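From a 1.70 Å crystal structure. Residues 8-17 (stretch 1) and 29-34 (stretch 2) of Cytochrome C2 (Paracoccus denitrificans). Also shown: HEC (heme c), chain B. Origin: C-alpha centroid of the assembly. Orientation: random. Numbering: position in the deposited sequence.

Stretch 1, residues 8-17: GEKEFNKCKA
Stretch 2 (29-34) IIKGGK

Stretch 1 enters as helix at G8, where F12 N bonds back to G8 O at 2.9 Å, and it keeps helical phi/psi through A17. E9 sits about one turn before F12. Its CA-to-CB bond points sideways, but an extended t,t side chain brings OE2 to 3.9 Å from I30 CD1, a van der Waals contact. K10 and E11 do not reach the other stretch; E11 (m,m) instead receives K14 NZ on OE1 at 3.0 Å, a salt bridge within the stretch.

F12 (chi1 -159°, chi2 79°) directs its CA-to-CB bond toward stretch 2, and its CE2 packs 3.9 Å from I30 CG2, the methyl lying oblique to the ring. I30 is an extended residue (-128/116) with an m,m side chain. F12 O accepts from both C15 N (2.8 Å) and K16 N (2.9 Å). C15 (chi1 -47°) turns to the heme, its SG bonded covalently to HEC CAB at 1.8 Å.

The CA-to-CB bond of K16 (p,t,t,t) points sideways, and CD lies 4.0 Å from I30 CG2. Its NZ donates to a water at 2.9 Å, which in turn donates to K31 O at 2.8 Å. K16 NZ also makes a weak hydrogen bond to N13 OD1, 3.4 Å.

The backbones come closest in register here, with CA atoms 4.7 Å apart for K16 and G32 and 5.1 Å for A17 and G33. G33 N donates to K16 O at 2.9 Å and 162°, the one direct hydrogen bond between the stretches. Both glycines are extended (-156/-180 and -72/179), and a CB on either would clash, at 2.8 Å from K16 O for G32 and 2.2 Å from A17 O for G33. A17 points its CB away, while its O receives a CA-H...O contact from G33 CA at 3.5 Å.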

# COMPACT_ATOMS: atom_id res chain seq x y z
N GLY A 8 -6.10 12.84 4.39
CA GLY A 8 -5.53 11.51 4.26
C GLY A 8 -5.06 10.95 5.60
O GLY A 8 -5.18 9.76 5.87
N GLU A 9 -4.54 11.81 6.48
CA GLU A 9 -4.09 11.32 7.76
C GLU A 9 -5.26 10.77 8.57
O GLU A 9 -5.15 9.78 9.30
CB GLU A 9 -3.36 12.42 8.54
CG GLU A 9 -3.13 11.97 9.99
CD GLU A 9 -2.14 12.82 10.71
OE1 GLU A 9 -1.94 13.98 10.13
OE2 GLU A 9 -1.56 12.46 11.72
N LYS A 10 -6.41 11.40 8.43
CA LYS A 10 -7.59 10.95 9.14
C LYS A 10 -8.07 9.66 8.48
O LYS A 10 -8.48 8.71 9.15
CB LYS A 10 -8.73 11.93 9.00
CG LYS A 10 -8.53 13.24 9.72
CD LYS A 10 -9.78 14.08 9.61
CE LYS A 10 -9.53 15.44 8.98
NZ LYS A 10 -10.02 16.55 9.81
N GLU A 11 -8.03 9.61 7.16
CA GLU A 11 -8.46 8.41 6.45
C GLU A 11 -7.64 7.19 6.86
O GLU A 11 -8.12 6.06 6.89
CB GLU A 11 -8.31 8.56 4.91
CG GLU A 11 -9.26 9.55 4.21
CD GLU A 11 -10.73 9.32 4.40
OE1 GLU A 11 -11.04 8.16 4.94
OE2 GLU A 11 -11.58 10.13 4.07
N PHE A 12 -6.38 7.46 7.20
CA PHE A 12 -5.43 6.44 7.62
C PHE A 12 -5.90 5.69 8.85
O PHE A 12 -5.42 4.59 9.15
CB PHE A 12 -4.02 7.02 7.80
CG PHE A 12 -3.03 5.89 7.72
CD1 PHE A 12 -2.67 5.37 6.48
CD2 PHE A 12 -2.49 5.35 8.89
CE1 PHE A 12 -1.75 4.32 6.44
CE2 PHE A 12 -1.57 4.30 8.84
CZ PHE A 12 -1.20 3.78 7.60
N ASN A 13 -6.85 6.27 9.58
CA ASN A 13 -7.35 5.58 10.74
C ASN A 13 -7.99 4.26 10.31
O ASN A 13 -8.12 3.34 11.11
CB ASN A 13 -8.34 6.39 11.57
CG ASN A 13 -7.62 7.49 12.31
OD1 ASN A 13 -6.49 7.31 12.78
ND2 ASN A 13 -8.28 8.65 12.39
N LYS A 14 -8.38 4.17 9.04
CA LYS A 14 -8.98 2.94 8.54
C LYS A 14 -7.91 1.91 8.26
O LYS A 14 -8.19 0.70 8.16
CB LYS A 14 -9.65 3.17 7.19
CG LYS A 14 -11.07 3.61 7.37
CD LYS A 14 -11.26 5.03 6.89
CE LYS A 14 -12.65 5.50 7.21
NZ LYS A 14 -12.76 6.95 7.07
N CYS A 15 -6.67 2.36 8.10
CA CYS A 15 -5.58 1.47 7.77
C CYS A 15 -4.70 1.05 8.92
O CYS A 15 -4.07 -0.01 8.89
CB CYS A 15 -4.61 2.20 6.83
SG CYS A 15 -5.48 3.06 5.49
N LYS A 16 -4.67 1.92 9.91
CA LYS A 16 -3.84 1.70 11.05
C LYS A 16 -3.90 0.41 11.84
O LYS A 16 -2.93 0.01 12.49
CB LYS A 16 -3.50 2.96 11.78
CG LYS A 16 -4.52 3.31 12.84
CD LYS A 16 -4.19 4.65 13.43
CE LYS A 16 -4.85 4.87 14.77
NZ LYS A 16 -4.60 6.21 15.32
N ALA A 17 -5.05 -0.24 11.77
CA ALA A 17 -5.23 -1.49 12.47
C ALA A 17 -4.24 -2.53 11.94
O ALA A 17 -3.86 -3.45 12.66
CB ALA A 17 -6.66 -2.00 12.29
N ILE A 29 5.76 7.24 13.07
CA ILE A 29 5.08 8.38 12.52
C ILE A 29 3.63 8.13 12.91
O ILE A 29 2.99 8.94 13.57
CB ILE A 29 5.33 8.62 11.04
CG1 ILE A 29 6.78 9.06 10.96
CG2 ILE A 29 4.43 9.77 10.61
CD1 ILE A 29 7.40 8.82 9.58
N ILE A 30 3.11 6.97 12.53
CA ILE A 30 1.77 6.53 12.87
C ILE A 30 1.96 5.15 13.45
O ILE A 30 2.42 4.24 12.75
CB ILE A 30 0.72 6.40 11.76
CG1 ILE A 30 0.41 7.74 11.08
CG2 ILE A 30 -0.55 5.74 12.28
CD1 ILE A 30 -0.04 8.83 12.05
N LYS A 31 1.64 4.99 14.73
CA LYS A 31 1.80 3.68 15.31
C LYS A 31 0.64 2.83 14.79
O LYS A 31 -0.48 3.28 14.74
CB LYS A 31 1.90 3.68 16.82
CG LYS A 31 3.17 2.99 17.31
CD LYS A 31 3.22 2.81 18.82
CE LYS A 31 3.24 1.36 19.28
NZ LYS A 31 3.90 1.17 20.58
N GLY A 32 0.93 1.61 14.38
CA GLY A 32 -0.15 0.81 13.83
C GLY A 32 0.19 -0.65 13.97
O GLY A 32 1.26 -0.99 14.47
N GLY A 33 -0.71 -1.51 13.50
CA GLY A 33 -0.50 -2.94 13.59
C GLY A 33 0.56 -3.41 12.62
O GLY A 33 1.15 -2.67 11.83
N LYS A 34 0.75 -4.72 12.72
CA LYS A 34 1.72 -5.39 11.90
C LYS A 34 1.16 -6.44 10.95
O LYS A 34 1.92 -7.15 10.31
CB LYS A 34 2.89 -5.86 12.73
CG LYS A 34 2.50 -6.27 14.14
CD LYS A 34 3.69 -6.82 14.91
CE LYS A 34 4.49 -5.75 15.64
NZ LYS A 34 5.86 -5.53 15.14
FE HEC B . -3.20 -2.85 3.49
CHA HEC B . -0.79 -4.52 1.85
CHB HEC B . -2.50 -0.07 1.74
CHC HEC B . -5.64 -1.16 5.15
CHD HEC B . -3.85 -5.58 5.38
NA HEC B . -1.93 -2.37 2.07
C1A HEC B . -0.98 -3.23 1.52
C2A HEC B . -0.22 -2.52 0.52
C3A HEC B . -0.69 -1.26 0.47
C4A HEC B . -1.74 -1.17 1.43
CMA HEC B . -0.23 -0.13 -0.42
CAA HEC B . 0.88 -3.12 -0.31
CBA HEC B . 2.22 -2.87 0.40
CGA HEC B . 3.49 -3.31 -0.34
O1A HEC B . 4.41 -3.43 0.43
O2A HEC B . 3.59 -3.53 -1.52
NB HEC B . -3.95 -1.03 3.46
C1B HEC B . -3.46 -0.02 2.69
C2B HEC B . -4.22 1.16 2.98
C3B HEC B . -5.09 0.84 3.92
C4B HEC B . -4.92 -0.52 4.21
CMB HEC B . -4.00 2.50 2.25
CAB HEC B . -6.16 1.70 4.45
CBB HEC B . -7.18 2.35 3.55
NC HEC B . -4.48 -3.25 4.91
C1C HEC B . -5.41 -2.44 5.50
C2C HEC B . -6.12 -3.15 6.55
C3C HEC B . -5.59 -4.40 6.61
C4C HEC B . -4.57 -4.45 5.61
CMC HEC B . -7.24 -2.57 7.40
CAC HEC B . -5.93 -5.54 7.53
CBC HEC B . -7.26 -5.91 8.10
ND HEC B . -2.49 -4.70 3.58
C1D HEC B . -2.89 -5.68 4.45
C2D HEC B . -2.11 -6.88 4.20
C3D HEC B . -1.25 -6.55 3.22
C4D HEC B . -1.49 -5.21 2.82
CMD HEC B . -2.25 -8.20 4.91
CAD HEC B . -0.30 -7.46 2.54
CBD HEC B . -1.13 -7.92 1.30
CGD HEC B . -0.70 -9.15 0.59
O1D HEC B . 0.32 -9.76 0.84
O2D HEC B . -1.47 -9.53 -0.33
O HOH W 1 -2.07 5.09 16.08